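PDB 1GUT: molybdenum-pterin-binding protein 2 from Clostridium pasteurianum, which binds molybdate as a small hexameric molbindin of the Mop family, taking up one mole of molybdenum per mole of protein. Local coordinates for residues T22-L27 / T36-L41; G11-L16 / L47-G52; R6-G11 / T56-S61. All coordinates share one frame; numbering follows the deposited sequence. Where two conformers were deposited one is given.

Interaction 1: residues T22-L27 / T36-L41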
ATOM      1  N   THR A  22       2.113  14.492   8.487  1.00 13.51           N
ATOM      2  CA  THR A  22       2.813  14.075   7.283  1.00 12.79           C
ATOM      3  C   THR A  22       3.376  15.283   6.565  1.00 12.65           C
ATOM      4  O   THR A  22       3.206  16.427   6.993  1.00 13.16           O
ATOM      5  CB  THR A  22       1.852  13.368   6.306  1.00 13.26           C
ATOM      6  OG1 THR A  22       0.795  14.275   5.948  1.00 15.84           O
ATOM      7  CG2 THR A  22       1.142  12.187   6.983  1.00 14.86           C
ATOM      8  N   ALA A  23       4.102  14.996   5.498  1.00 11.56           N
ATOM      9  CA  ALA A  23       4.692  16.023   4.655  1.00 11.07           C
ATOM     10  C   ALA A  23       4.700  15.515   3.241  1.00 10.77           C
ATOM     11  O   ALA A  23       4.883  14.331   3.002  1.00 11.56           O
ATOM     12  CB  ALA A  23       6.131  16.337   5.088  1.00 11.93           C
ATOM     13  N   GLU A  24       4.514  16.441   2.315  1.00  9.89           N
ATOM     14  CA  GLU A  24       4.499  16.149   0.895  1.00 11.08           C
ATOM     15  C   GLU A  24       5.812  16.620   0.304  1.00 11.16           C
ATOM     16  O   GLU A  24       6.175  17.785   0.420  1.00 11.51           O
ATOM     17  CB  GLU A  24       3.323  16.851   0.216  1.00 12.40           C
ATOM     18  CG  GLU A  24       3.214  16.506  -1.277  1.00 15.60           C
ATOM     19  CD  GLU A  24       2.149  17.322  -1.973  1.00 20.90           C
ATOM     20  OE1 GLU A  24       1.071  17.482  -1.397  1.00 23.36           O
ATOM     21  OE2 GLU A  24       2.379  17.806  -3.099  1.00 25.86           O
ATOM     22  N   VAL A  25       6.535  15.708  -0.320  1.00 10.26           N
ATOM     23  CA  VAL A  25       7.818  15.978  -0.941  1.00 10.71           C
ATOM     24  C   VAL A  25       7.677  15.740  -2.443  1.00 10.30           C
ATOM     25  O   VAL A  25       7.207  14.670  -2.860  1.00 11.24           O
ATOM     26  CB  VAL A  25       8.888  14.980  -0.382  1.00 10.41           C
ATOM     27  CG1 VAL A  25      10.307  15.314  -0.923  1.00 13.12           C
ATOM     28  CG2 VAL A  25       8.877  14.972   1.140  1.00 11.89           C
ATOM     29  N   VAL A  26       8.086  16.705  -3.263  1.00 11.00           N
ATOM     30  CA  VAL A  26       8.033  16.550  -4.728  1.00 11.63           C
ATOM     31  C   VAL A  26       9.454  16.550  -5.252  1.00 11.58           C
ATOM     32  O   VAL A  26      10.239  17.459  -4.941  1.00 11.43           O
ATOM     33  CB  VAL A  26       7.206  17.682  -5.392  1.00 12.38           C
ATOM     34  CG1 VAL A  26       7.073  17.471  -6.880  1.00 13.72           C
ATOM     35  CG2 VAL A  26       5.808  17.748  -4.754  1.00 13.82           C
ATOM     36  N   LEU A  27       9.792  15.513  -6.007  1.00 12.02           N
ATOM     37  CA  LEU A  27      11.123  15.361  -6.570  1.00 13.12           C
ATOM     38  C   LEU A  27      11.071  15.425  -8.082  1.00 13.10           C
ATOM     39  O   LEU A  27      10.197  14.828  -8.711  1.00 12.84           O
ATOM     40  CB  LEU A  27      11.684  13.972  -6.247  1.00 15.40           C
ATOM     41  CG  LEU A  27      11.848  13.431  -4.844  1.00 18.32           C
ATOM     42  CD1 LEU A  27      12.568  12.079  -4.951  1.00 21.72           C
ATOM     43  CD2 LEU A  27      12.674  14.405  -4.048  1.00 21.06           C
ATOM     44  N   THR A  36       5.900  12.471  -6.468  1.00 10.98           N
ATOM     45  CA  THR A  36       5.342  13.026  -5.240  1.00 10.90           C
ATOM     46  C   THR A  36       5.270  11.928  -4.188  1.00 10.42           C
ATOM     47  O   THR A  36       4.808  10.811  -4.451  1.00 10.29           O
ATOM     48  CB  THR A  36       3.943  13.575  -5.519  1.00 11.67           C
ATOM     49  OG1 THR A  36       4.042  14.600  -6.513  1.00 13.34           O
ATOM     50  CG2 THR A  36       3.344  14.268  -4.287  1.00 13.63           C
ATOM     51  N   SER A  37       5.716  12.276  -2.988  1.00 10.59           N
ATOM     52  CA  SER A  37       5.761  11.357  -1.864  1.00 10.66           C
ATOM     53  C   SER A  37       5.104  11.973  -0.654  1.00 10.04           C
ATOM     54  O   SER A  37       5.287  13.156  -0.389  1.00 10.64           O
ATOM     55  CB  SER A  37       7.236  11.133  -1.502  1.00 11.74           C
ATOM     56  OG  SER A  37       7.401  10.403  -0.297  1.00 12.58           O
ATOM     57  N   ILE A  38       4.320  11.190   0.091  1.00  9.42           N
ATOM     58  CA  ILE A  38       3.777  11.678   1.359  1.00 10.71           C
ATOM     59  C   ILE A  38       4.381  10.780   2.428  1.00 11.33           C
ATOM     60  O   ILE A  38       4.150   9.566   2.426  1.00 12.65           O
ATOM     61  CB  ILE A  38       2.233  11.715   1.368  1.00 10.73           C
ATOM     62  CG1 ILE A  38       1.777  12.795   0.399  1.00 12.25           C
ATOM     63  CG2 ILE A  38       1.667  11.954   2.797  1.00 12.73           C
ATOM     64  CD1 ILE A  38       0.270  12.823   0.168  1.00 15.99           C
ATOM     65  N   ILE A  39       5.211  11.370   3.289  1.00 10.90           N
ATOM     66  CA  ILE A  39       5.898  10.654   4.358  1.00 12.40           C
ATOM     67  C   ILE A  39       5.590  11.308   5.688  1.00 11.91           C
ATOM     68  O   ILE A  39       4.896  12.323   5.740  1.00 11.81           O
ATOM     69  CB  ILE A  39       7.437  10.636   4.131  1.00 13.85           C
ATOM     70  CG1 ILE A  39       7.972  12.061   4.017  1.00 14.58           C
ATOM     71  CG2 ILE A  39       7.798   9.830   2.897  1.00 15.36           C
ATOM     72  CD1 ILE A  39       9.503  12.175   3.895  1.00 16.92           C
ATOM     73  N   SER A  40       6.060  10.716   6.775  1.00 11.39           N
ATOM     74  CA  SER A  40       5.813  11.340   8.061  1.00 12.18           C
ATOM     75  C   SER A  40       6.639  12.598   8.239  1.00 12.86           C
ATOM     76  O   SER A  40       7.739  12.709   7.705  1.00 12.79           O
ATOM     77  CB  SER A  40       6.107  10.380   9.215  1.00 13.31           C
ATOM     78  OG  SER A  40       7.507  10.220   9.396  1.00 14.42           O
ATOM     79  N   LEU A  41       6.120  13.539   9.008  1.00 12.86           N
ATOM     80  CA  LEU A  41       6.857  14.762   9.286  1.00 14.20           C
ATOM     81  C   LEU A  41       8.131  14.411  10.056  1.00 14.87           C
ATOM     82  O   LEU A  41       9.185  15.013   9.843  1.00 14.37           O
ATOM     83  CB  LEU A  41       5.983  15.725  10.091  1.00 14.57           C
ATOM     84  CG  LEU A  41       6.623  17.069  10.438  1.00 14.40           C
ATOM     85  CD1 LEU A  41       6.796  17.917   9.158  1.00 16.50           C
ATOM     86  CD2 LEU A  41       5.768  17.813  11.444  1.00 16.67           C
TER

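Interaction 2: residues G11-L16 / L47-G52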
ATOM      1  N   GLY A  11      16.421  12.022  -7.626  1.00 13.72           N
ATOM      2  CA  GLY A  11      15.866  13.294  -8.035  1.00 15.56           C
ATOM      3  C   GLY A  11      16.251  14.411  -7.112  1.00 15.42           C
ATOM      4  O   GLY A  11      16.992  14.202  -6.167  1.00 17.01           O
ATOM      5  N   LYS A  12      15.738  15.594  -7.410  1.00 14.71           N
ATOM      6  CA  LYS A  12      16.034  16.774  -6.630  1.00 14.29           C
ATOM      7  C   LYS A  12      14.720  17.280  -6.067  1.00 13.62           C
ATOM      8  O   LYS A  12      13.722  17.345  -6.778  1.00 12.77           O
ATOM      9  CB  LYS A  12      16.656  17.827  -7.555  1.00 15.74           C
ATOM     10  CG  LYS A  12      17.017  19.102  -6.851  1.00 18.38           C
ATOM     11  CD  LYS A  12      17.778  20.030  -7.813  1.00 21.83           C
ATOM     12  CE  LYS A  12      18.363  21.244  -7.092  1.00 24.45           C
ATOM     13  NZ  LYS A  12      19.565  20.916  -6.256  1.00 25.67           N
ATOM     14  N   VAL A  13      14.710  17.624  -4.783  1.00 12.32           N
ATOM     15  CA  VAL A  13      13.484  18.124  -4.176  1.00 12.81           C
ATOM     16  C   VAL A  13      13.132  19.482  -4.768  1.00 12.51           C
ATOM     17  O   VAL A  13      13.950  20.430  -4.696  1.00 12.88           O
ATOM     18  CB  VAL A  13      13.614  18.268  -2.657  1.00 12.82           C
ATOM     19  CG1 VAL A  13      12.348  18.858  -2.103  1.00 12.91           C
ATOM     20  CG2 VAL A  13      13.907  16.905  -2.002  1.00 13.20           C
ATOM     21  N   VAL A  14      11.946  19.587  -5.369  1.00 11.99           N
ATOM     22  CA  VAL A  14      11.466  20.847  -5.922  1.00 13.17           C
ATOM     23  C   VAL A  14      10.258  21.395  -5.168  1.00 13.65           C
ATOM     24  O   VAL A  14       9.814  22.526  -5.411  1.00 16.08           O
ATOM     25  CB  VAL A  14      11.166  20.782  -7.439  1.00 13.02           C
ATOM     26  CG1 VAL A  14      12.444  20.548  -8.221  1.00 14.66           C
ATOM     27  CG2 VAL A  14      10.112  19.697  -7.780  1.00 12.88           C
ATOM     28  N   GLY A  15       9.712  20.604  -4.257  1.00 13.49           N
ATOM     29  CA  GLY A  15       8.586  21.044  -3.455  1.00 14.35           C
ATOM     30  C   GLY A  15       8.551  20.319  -2.125  1.00 13.91           C
ATOM     31  O   GLY A  15       8.840  19.134  -2.044  1.00 12.70           O
ATOM     32  N   LEU A  16       8.169  21.039  -1.081  1.00 14.02           N
ATOM     33  CA  LEU A  16       8.039  20.475   0.261  1.00 14.20           C
ATOM     34  C   LEU A  16       6.942  21.220   0.986  1.00 14.02           C
ATOM     35  O   LEU A  16       6.994  22.448   1.089  1.00 14.98           O
ATOM     36  CB  LEU A  16       9.361  20.581   1.029  1.00 14.28           C
ATOM     37  CG  LEU A  16       9.394  20.077   2.471  1.00 16.77           C
ATOM     38  CD1 LEU A  16       9.071  18.594   2.545  1.00 17.63           C
ATOM     39  CD2 LEU A  16      10.786  20.339   3.031  1.00 19.38           C
ATOM     40  N   LEU A  47      15.598  12.863   8.366  1.00 24.16           N
ATOM     41  CA  LEU A  47      16.395  12.742   7.150  1.00 23.69           C
ATOM     42  C   LEU A  47      16.892  14.099   6.663  1.00 24.19           C
ATOM     43  O   LEU A  47      17.692  14.159   5.752  1.00 24.93           O
ATOM     44  CB  LEU A  47      15.615  12.055   6.012  1.00 23.68           C
ATOM     45  CG  LEU A  47      15.137  10.609   6.191  1.00 23.12           C
ATOM     46  CD1 LEU A  47      14.439  10.121   4.929  1.00 22.89           C
ATOM     47  CD2 LEU A  47      16.269   9.668   6.566  1.00 24.46           C
ATOM     48  N   GLY A  48      16.395  15.175   7.258  1.00 23.61           N
ATOM     49  CA  GLY A  48      16.784  16.518   6.851  1.00 23.43           C
ATOM     50  C   GLY A  48      16.385  16.874   5.419  1.00 22.81           C
ATOM     51  O   GLY A  48      17.146  17.508   4.701  1.00 24.03           O
ATOM     52  N   VAL A  49      15.186  16.471   5.002  1.00 20.59           N
ATOM     53  CA  VAL A  49      14.666  16.754   3.667  1.00 19.67           C
ATOM     54  C   VAL A  49      14.438  18.259   3.508  1.00 19.66           C
ATOM     55  O   VAL A  49      13.764  18.871   4.324  1.00 19.71           O
ATOM     56  CB  VAL A  49      13.324  16.007   3.460  1.00 19.38           C
ATOM     57  CG1 VAL A  49      12.736  16.323   2.105  1.00 20.70           C
ATOM     58  CG2 VAL A  49      13.546  14.513   3.614  1.00 18.54           C
ATOM     59  N   LYS A  50      14.979  18.848   2.447  1.00 19.29           N
ATOM     60  CA  LYS A  50      14.864  20.286   2.212  1.00 19.47           C
ATOM     61  C   LYS A  50      14.795  20.548   0.715  1.00 17.83           C
ATOM     62  O   LYS A  50      15.246  19.703  -0.091  1.00 15.90           O
ATOM     63  CB  LYS A  50      16.103  21.010   2.774  1.00 19.90           C
ATOM     64  CG  LYS A  50      16.232  20.903   4.294  1.00 24.61           C
ATOM     65  CD  LYS A  50      17.374  21.700   4.846  1.00 28.44           C
ATOM     66  CE  LYS A  50      17.397  21.532   6.361  1.00 31.26           C
ATOM     67  NZ  LYS A  50      18.046  22.679   7.052  1.00 33.26           N
ATOM     68  N   GLU A  51      14.229  21.693   0.334  1.00 17.72           N
ATOM     69  CA  GLU A  51      14.180  22.042  -1.078  1.00 18.42           C
ATOM     70  C   GLU A  51      15.588  22.064  -1.671  1.00 17.31           C
ATOM     71  O   GLU A  51      16.528  22.593  -1.066  1.00 17.33           O
ATOM     72  CB  GLU A  51      13.379  23.338  -1.335  1.00 20.32           C
ATOM     73  CG  GLU A  51      11.902  22.975  -1.369  1.00 25.23           C
ATOM     74  CD  GLU A  51      10.994  24.077  -1.864  1.00 31.10           C
ATOM     75  OE1 GLU A  51      11.471  25.214  -2.054  1.00 33.45           O
ATOM     76  OE2 GLU A  51       9.791  23.787  -2.047  1.00 34.38           O
ATOM     77  N   GLY A  52      15.744  21.428  -2.829  1.00 16.35           N
ATOM     78  CA  GLY A  52      17.030  21.373  -3.487  1.00 16.08           C
ATOM     79  C   GLY A  52      17.863  20.150  -3.155  1.00 15.73           C
ATOM     80  O   GLY A  52      18.861  19.885  -3.816  1.00 16.98           O
TER
HETATM   81  O   HOH W   1       8.669  24.694  -4.684  1.00 37.32           O

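Interaction 3: residues R6-G11 / T56-S61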
ATOM      1  N   ARG A   6      14.485  -2.720  -5.991  1.00 22.01           N
ATOM      2  CA  ARG A   6      14.425  -2.637  -7.435  1.00 22.10           C
ATOM      3  C   ARG A   6      14.050  -1.270  -8.003  1.00 19.80           C
ATOM      4  O   ARG A   6      14.545  -0.877  -9.050  1.00 20.10           O
ATOM      5  CB  ARG A   6      13.434  -3.666  -7.961  1.00 23.62           C
ATOM      6  CG  ARG A   6      13.720  -4.075  -9.379  1.00 28.53           C
ATOM      7  CD  ARG A   6      15.141  -4.607  -9.589  1.00 34.32           C
ATOM      8  NE  ARG A   6      15.472  -5.711  -8.686  1.00 40.10           N
ATOM      9  CZ  ARG A   6      14.643  -6.698  -8.368  1.00 42.30           C
ATOM     10  NH1 ARG A   6      13.423  -6.742  -8.888  1.00 43.76           N
ATOM     11  NH2 ARG A   6      15.040  -7.653  -7.533  1.00 44.22           N
ATOM     12  N   ASN A   7      13.184  -0.540  -7.315  1.00 16.05           N
ATOM     13  CA  ASN A   7      12.720   0.753  -7.816  1.00 12.66           C
ATOM     14  C   ASN A   7      13.334   1.893  -7.033  1.00 11.85           C
ATOM     15  O   ASN A   7      12.942   2.144  -5.890  1.00 12.00           O
ATOM     16  CB  ASN A   7      11.185   0.837  -7.706  1.00 11.57           C
ATOM     17  CG  ASN A   7      10.491  -0.159  -8.610  1.00 12.25           C
ATOM     18  OD1 ASN A   7      10.980  -0.467  -9.695  1.00 14.57           O
ATOM     19  ND2 ASN A   7       9.343  -0.653  -8.176  1.00 11.41           N
ATOM     20  N   GLN A   8      14.278   2.570  -7.676  1.00 11.02           N
ATOM     21  CA  GLN A   8      15.019   3.675  -7.088  1.00 11.41           C
ATOM     22  C   GLN A   8      15.135   4.737  -8.159  1.00 11.79           C
ATOM     23  O   GLN A   8      15.731   4.507  -9.231  1.00 13.42           O
ATOM     24  CB  GLN A   8      16.420   3.215  -6.685  1.00 11.86           C
ATOM     25  CG  GLN A   8      16.398   2.164  -5.575  1.00 15.68           C
ATOM     26  CD  GLN A   8      17.785   1.871  -5.007  1.00 18.81           C
ATOM     27  OE1 GLN A   8      18.561   2.791  -4.695  1.00 21.06           O
ATOM     28  NE2 GLN A   8      18.094   0.597  -4.869  1.00 20.29           N
ATOM     29  N   LEU A   9      14.527   5.876  -7.876  1.00 11.01           N
ATOM     30  CA  LEU A   9      14.492   7.007  -8.795  1.00 11.25           C
ATOM     31  C   LEU A   9      15.158   8.218  -8.143  1.00 12.02           C
ATOM     32  O   LEU A   9      14.570   8.826  -7.239  1.00 11.09           O
ATOM     33  CB  LEU A   9      13.032   7.307  -9.143  1.00 12.49           C
ATOM     34  CG  LEU A   9      12.189   6.149  -9.657  1.00 14.17           C
ATOM     35  CD1 LEU A   9      10.750   6.638  -9.885  1.00 15.82           C
ATOM     36  CD2 LEU A   9      12.778   5.641 -10.944  1.00 17.20           C
ATOM     37  N   LYS A  10      16.359   8.582  -8.612  1.00 11.95           N
ATOM     38  CA  LYS A  10      17.085   9.722  -8.038  1.00 13.78           C
ATOM     39  C   LYS A  10      16.497  11.035  -8.516  1.00 14.36           C
ATOM     40  O   LYS A  10      16.156  11.172  -9.688  1.00 15.35           O
ATOM     41  CB  LYS A  10      18.569   9.695  -8.457  1.00 15.15           C
ATOM     42  CG  LYS A  10      19.346   8.476  -8.012  1.00 18.84           C
ATOM     43  CD  LYS A  10      20.826   8.582  -8.415  1.00 24.67           C
ATOM     44  CE  LYS A  10      21.635   7.350  -8.029  1.00 29.49           C
ATOM     45  NZ  LYS A  10      21.674   6.291  -9.093  1.00 33.12           N
ATOM     46  N   GLY A  11      16.421  12.022  -7.626  1.00 13.72           N
ATOM     47  CA  GLY A  11      15.866  13.294  -8.035  1.00 15.56           C
ATOM     48  C   GLY A  11      16.251  14.411  -7.112  1.00 15.42           C
ATOM     49  O   GLY A  11      16.992  14.202  -6.167  1.00 17.01           O
ATOM     50  N   THR A  56      16.417  10.014  -3.192  1.00 12.53           N
ATOM     51  CA  THR A  56      15.962   8.936  -4.047  1.00 12.27           C
ATOM     52  C   THR A  56      14.582   8.458  -3.630  1.00 11.96           C
ATOM     53  O   THR A  56      14.344   8.195  -2.447  1.00 13.36           O
ATOM     54  CB  THR A  56      16.963   7.767  -3.928  1.00 12.10           C
ATOM     55  OG1 THR A  56      18.266   8.208  -4.355  1.00 14.76           O
ATOM     56  CG2 THR A  56      16.604   6.609  -4.876  1.00 13.55           C
ATOM     57  N   ALA A  57      13.678   8.346  -4.593  1.00 10.43           N
ATOM     58  CA  ALA A  57      12.333   7.818  -4.331  1.00 11.02           C
ATOM     59  C   ALA A  57      12.401   6.300  -4.474  1.00 10.44           C
ATOM     60  O   ALA A  57      13.020   5.774  -5.414  1.00 11.01           O
ATOM     61  CB  ALA A  57      11.352   8.398  -5.353  1.00 10.67           C
ATOM     62  N   VAL A  58      11.753   5.582  -3.560  1.00  9.08           N
ATOM     63  CA  VAL A  58      11.749   4.110  -3.584  1.00 10.27           C
ATOM     64  C   VAL A  58      10.310   3.613  -3.498  1.00  9.70           C
ATOM     65  O   VAL A  58       9.521   4.112  -2.686  1.00 10.21           O
ATOM     66  CB  VAL A  58      12.579   3.541  -2.394  1.00 10.93           C
ATOM     67  CG1 VAL A  58      12.548   2.016  -2.409  1.00 11.93           C
ATOM     68  CG2 VAL A  58      14.041   4.019  -2.432  1.00 12.56           C
ATOM     69  N   VAL A  59       9.963   2.617  -4.313  1.00  9.21           N
ATOM     70  CA  VAL A  59       8.579   2.106  -4.321  1.00  9.86           C
ATOM     71  C   VAL A  59       8.559   0.585  -4.397  1.00  9.24           C
ATOM     72  O   VAL A  59       9.241  -0.002  -5.218  1.00  9.28           O
ATOM     73  CB  VAL A  59       7.782   2.611  -5.564  1.00 10.59           C
ATOM     74  CG1 VAL A  59       6.320   2.175  -5.494  1.00 11.14           C
ATOM     75  CG2 VAL A  59       7.880   4.124  -5.722  1.00 12.71           C
ATOM     76  N   LYS A  60       7.802  -0.057  -3.524  1.00  7.88           N
ATOM     77  CA  LYS A  60       7.701  -1.518  -3.613  1.00  8.19           C
ATOM     78  C   LYS A  60       6.964  -1.876  -4.908  1.00  8.08           C
ATOM     79  O   LYS A  60       5.950  -1.251  -5.232  1.00  8.35           O
ATOM     80  CB  LYS A  60       6.946  -2.084  -2.395  1.00  9.09           C
ATOM     81  CG  LYS A  60       7.075  -3.597  -2.257  1.00 10.16           C
ATOM     82  CD  LYS A  60       6.348  -4.047  -0.992  1.00 10.17           C
ATOM     83  CE  LYS A  60       6.552  -5.535  -0.724  1.00 10.96           C
ATOM     84  NZ  LYS A  60       5.870  -6.435  -1.694  1.00  9.28           N
ATOM     85  N   SER A  61       7.409  -2.928  -5.598  1.00  7.46           N
ATOM     86  CA  SER A  61       6.777  -3.244  -6.895  1.00  8.03           C
ATOM     87  C   SER A  61       5.294  -3.553  -6.842  1.00  8.92           C
ATOM     88  O   SER A  61       4.586  -3.263  -7.782  1.00  8.43           O
ATOM     89  CB  SER A  61       7.534  -4.352  -7.624  0.50  8.44           C
ATOM     90  OG  SER A  61       7.493  -5.530  -6.858  0.50  8.94           O
TER
HETATM   91  O   HOH W   2      11.626  -1.472  -5.041  1.00 17.11           O

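Interaction 1: residues T22-L27 / T36-L41
Four main-chain hydrogen bonds stitch strand 22-27 to strand 36-40 as the two arms of an antiparallel beta hairpin. A23 and I39 form one hydrogen-bonded pair and V25 and S37 the next; the straightest bond runs from V25 N to S37 O (2.8 Å, 172° at the hydrogen). In the non-hydrogen-bonded pair between them, E24 CA-H points at S37 O and I38 CA-H at A23 O.

The closer side-chain contacts are those of E24 with T36 and of T22 with I38. T36 CG2 crosses the extended E24 chain obliquely, 3.8 Å from E24 CG, and T22 CB comes equally near I38 CG2. On the face of A23, V25, S37 and I39, V25 holds CG1 anti to its backbone N, which turns CG2 along the strand to meet I39 CD1 at 4.0 Å. I39 reaches it with CG1 in the crowded position between N and the carbonyl carbon (chi1 57°). E24, V25, I38 and I39 are all buried; the looser end is at V26, which stays partly exposed and has little of its surface buried by the other strand, lying side by side with T36.

S37 OG bonds to V64 O of a second subunit, and S40, the N-cap of helix 41-47, turns its hydroxyl to S43. Strand 8-18 flanks 22-27 through L16 on V25 and V14 on V26, while V44 of helix 41-47 rests on A23 and I39.

Interaction 2: residues G11-L16 / L47-G52
Two peptide carbonyls are met from different sides in this contact between strand 11-16 and the loop that follows helix 41-47. At G52 O, K12 NZ arrives in the carbonyl plane on a lone pair, 2.7 Å away. The donor G52 N instead stands above the carbonyl plane of V13, 25° out of it and 2.8 Å from V13 O. A third flat group, the carboxylate of E51, reaches the strand on an extended chain, CG anti to its carbonyl carbon, and brings OE2 beside the bulged backbone, 3.3 Å from G15 CA. The same oxygen accepts a weak, bent hydrogen bond from L16 N (123° at the hydrogen), and a water links it to V14 O, donating to both. K50 O faces the isopropyl group of V13, with V13 CB at 3.4 Å.

K12 gets to G52 with CG anti to its backbone N and a bend at the last torsion (chi4 74°), its CE passing along G52. G52 has positive phi, where a side chain would jam against the preceding carbonyl oxygen. Deeper in, V49 CG1 lies 4.3 Å from both V13 CG2 and L16 CD1. The outer part, with K12, K50 and E51, is exposed.

V14 and G15 both face V26, a classic beta bulge in strand 8-18. G48 ends helix 41-47 in a Schellman motif, after which V49 packs with V13 on L55 of strand 54-58; beside it in the sheet, V13 touches L27 and L16 touches V25 of strand 22-29.

Interaction 3: residues R6-G11 / T56-S61
In the antiparallel sheet of this TOBE domain, whose family belongs to the OB clan, strand 8-11 pairs with the last strand in the sheet order, 56-58. L9 and A57 form the hydrogen-bonded pair: L9 N gives to A57 O in the carbonyl plane at 2.9 Å, whereas A57 N meets L9 O from above its carbonyl plane at 2.8 Å. Q8 with V58 and K10 with T56 are the flanking non-hydrogen-bonded pairs. T56 CG2, anti to its backbone N, leans over the opposing backbone, 3.7 Å from L9 N, while T56 OG1 lies beside K10 CG.

Beyond the Q8 and V58 pair the bonding weakens, and V59 N reaches N7 O only by a weak bond. The N7 side chain takes over. With CG anti to its carbonyl carbon (chi1 -66°), it carries ND2 to within 3.0 Å of V59 O. The oxygen lies close to the N7 amide plane, but ND2 stands above the V59 carbonyl plane (37° out of it), not on a lone pair. A water that accepts from N7 N donates to the same oxygen. V59 O is thus gripped twice, while N7 OD1 takes T36 N of a second subunit, so both ends of the amide are held and its flip is fixed.

R6 forms a salt bridge with E46 of a fifth subunit. T56 and V58 continue the sheet into a strand of the second subunit, and on the L9 and A57 face I35 of strand 34-40 packs against both.

Overall arrangement
From the N terminus, residues 6-11 open the widest loop, closed by interaction 3 only when the chain reaches 56-61. The same strand, 8-18, runs on through the shared G11 into interaction 2, whose loop closes at 47-52 and lies inside the first. Innermost is interaction 1, the hairpin of 22-27 and 36-41. The three are therefore nested, with none crossing. Strand 8-18 ties them together: it pairs with 22-29 through the bonds of V26 to V14 and G15, and with 54-58 on its other edge. Interactions 2 and 3 lie on opposite sides of the chain's centre, while L27 packing on A57 joins interaction 1 to interaction 3.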